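Local coordinates for replication initiation and membrane attachment protein (PDB 5WTN), which probably takes part in primosome assembly at the start and restart of bacterial DNA replication, and forms a tetramer, at residues Y240-P244 against L245-K249. Sequence-based numbering, arbitrary orientation.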
loop_
_atom_site.group_PDB
_atom_site.type_symbol
_atom_site.label_atom_id
_atom_site.label_comp_id
_atom_site.label_asym_id
_atom_site.label_seq_id
_atom_site.Cartn_x
_atom_site.Cartn_y
_atom_site.Cartn_z
ATOM N N TYR A 240 33.668 -16.075 5.042
ATOM C CA TYR A 240 34.526 -16.678 6.062
ATOM C C TYR A 240 36.058 -16.632 5.863
ATOM O O TYR A 240 36.813 -17.059 6.746
ATOM C CB TYR A 240 34.076 -18.118 6.257
ATOM C CG TYR A 240 32.688 -18.222 6.837
ATOM C CD1 TYR A 240 32.355 -17.554 7.998
ATOM C CD2 TYR A 240 31.711 -18.981 6.221
ATOM C CE1 TYR A 240 31.096 -17.654 8.552
ATOM C CE2 TYR A 240 30.437 -19.084 6.761
ATOM C CZ TYR A 240 30.134 -18.416 7.934
ATOM O OH TYR A 240 28.866 -18.496 8.494
ATOM N N GLY A 241 36.518 -16.128 4.720
ATOM C CA GLY A 241 37.942 -16.057 4.447
ATOM C C GLY A 241 38.618 -17.410 4.260
ATOM O O GLY A 241 39.827 -17.561 4.484
ATOM N N ILE A 242 37.846 -18.397 3.830
ATOM C CA ILE A 242 38.363 -19.751 3.644
ATOM C C ILE A 242 39.266 -19.854 2.409
ATOM O O ILE A 242 38.838 -19.575 1.292
ATOM C CB ILE A 242 37.197 -20.771 3.496
ATOM C CG1 ILE A 242 36.237 -20.675 4.681
ATOM C CG2 ILE A 242 37.714 -22.191 3.356
ATOM C CD1 ILE A 242 35.076 -21.588 4.559
ATOM N N PRO A 243 40.524 -20.277 2.605
ATOM C CA PRO A 243 41.470 -20.551 1.506
ATOM C C PRO A 243 41.058 -21.778 0.676
ATOM O O PRO A 243 40.218 -22.558 1.128
ATOM C CB PRO A 243 42.788 -20.806 2.237
ATOM C CG PRO A 243 42.390 -21.207 3.612
ATOM C CD PRO A 243 41.144 -20.447 3.929
ATOM N N PRO A 244 41.622 -21.936 -0.539
ATOM C CA PRO A 244 41.210 -23.028 -1.436
ATOM C C PRO A 244 41.525 -24.435 -0.941
ATOM O O PRO A 244 40.699 -25.318 -1.150
ATOM C CB PRO A 244 41.996 -22.738 -2.723
ATOM C CG PRO A 244 42.295 -21.283 -2.657
ATOM C CD PRO A 244 42.550 -21.011 -1.206
ATOM N N LEU A 245 42.692 -24.651 -0.335
ATOM C CA LEU A 245 43.031 -25.973 0.199
ATOM C C LEU A 245 42.037 -26.368 1.272
ATOM O O LEU A 245 41.599 -27.511 1.329
ATOM C CB LEU A 245 44.446 -26.002 0.776
ATOM C CG LEU A 245 45.528 -26.554 -0.153
ATOM C CD1 LEU A 245 46.860 -26.693 0.582
ATOM C CD2 LEU A 245 45.077 -27.889 -0.751
ATOM N N GLU A 246 41.675 -25.410 2.120
ATOM C CA GLU A 246 40.668 -25.662 3.138
ATOM C C GLU A 246 39.262 -25.911 2.554
ATOM O O GLU A 246 38.535 -26.779 3.049
ATOM C CB GLU A 246 40.675 -24.554 4.205
ATOM C CG GLU A 246 41.940 -24.513 5.076
ATOM C CD GLU A 246 42.101 -25.730 6.002
ATOM O OE1 GLU A 246 41.342 -25.848 6.997
ATOM O OE2 GLU A 246 43.001 -26.569 5.752
ATOM N N MET A 247 38.865 -25.364 1.412
ATOM C CA MET A 247 37.557 -25.697 0.888
ATOM C C MET A 247 37.602 -26.884 0.149
ATOM O O MET A 247 36.664 -27.467 -0.114
ATOM C CB MET A 247 36.998 -24.686 -0.017
ATOM C CG MET A 247 35.544 -24.891 -0.193
ATOM S SD MET A 247 34.806 -23.560 0.548
ATOM C CE MET A 247 33.247 -23.942 0.614
ATOM N N GLN A 248 38.746 -27.244 -0.202
ATOM C CA GLN A 248 38.886 -28.572 -0.758
ATOM C C GLN A 248 38.483 -29.601 0.292
ATOM O O GLN A 248 37.674 -30.482 0.003
ATOM C CB GLN A 248 40.309 -28.815 -1.247
ATOM C CG GLN A 248 40.490 -30.126 -1.991
ATOM C CD GLN A 248 41.926 -30.347 -2.432
ATOM O OE1 GLN A 248 42.639 -29.392 -2.763
ATOM N NE2 GLN A 248 42.365 -31.608 -2.428
ATOM N N LYS A 249 39.014 -29.469 1.507
ATOM C CA LYS A 249 38.651 -30.382 2.588
ATOM C C LYS A 249 37.144 -30.381 2.822
ATOM O O LYS A 249 36.507 -31.431 2.743
ATOM C CB LYS A 249 39.396 -30.067 3.893
ATOM C CG LYS A 249 40.696 -30.849 4.084
ATOM C CD LYS A 249 41.109 -30.909 5.571
ATOM C CE LYS A 249 41.024 -29.529 6.236
ATOM N NZ LYS A 249 41.524 -29.455 7.658
#
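Met247 N reaches back to Pro243 O (3.1 Å) and Gln248 N to Pro244 O (2.9 Å), the first i to i+4 backbone bonds of helix 244-254. Together they mark the N-terminal start of a helix that follows a short loop joining it to helix 227-240, in which Gly241 is the first residue to leave helical geometry, with positive phi, and Pro243 takes the N-cap position. Pro244, as the first helical residue, suits a place where no backbone N-H is needed. Met247 N also makes a weak bond to Pro244 O, so this N-H is shared between two successive carbonyls.

Among the side chains, Ile242 and Glu246 cross at about a right angle, the CG2 methyl of Ile242 lying 3.9 Å from Glu246 CB. That methyl stands anti to its own backbone N, a setting that turns it toward the first turn of helix 244-254, where it also approaches Met247 CB at 4.3 Å. Helix 263-278 packs against the same hydrophobic residues, with Ala270 and Trp273 on Ile242 and Leu266 on Met247; Phe211 of helix 208-217 also packs on Met247.

Glu246 runs alongside the Pro243 ring, both pointing the same way, and then bends at chi2 (-67°). Its carboxylate accepts a hydrogen bond from Trp273 NE1 through OE1, which ties the new helix to helix 263-278, and Lys249 NZ makes a long salt bridge to the same oxygen. Nearer the backbone than the carboxylate, the aliphatic part of Glu246 lies beside the proline, with Glu246 CG 3.6 Å from Pro243 CG.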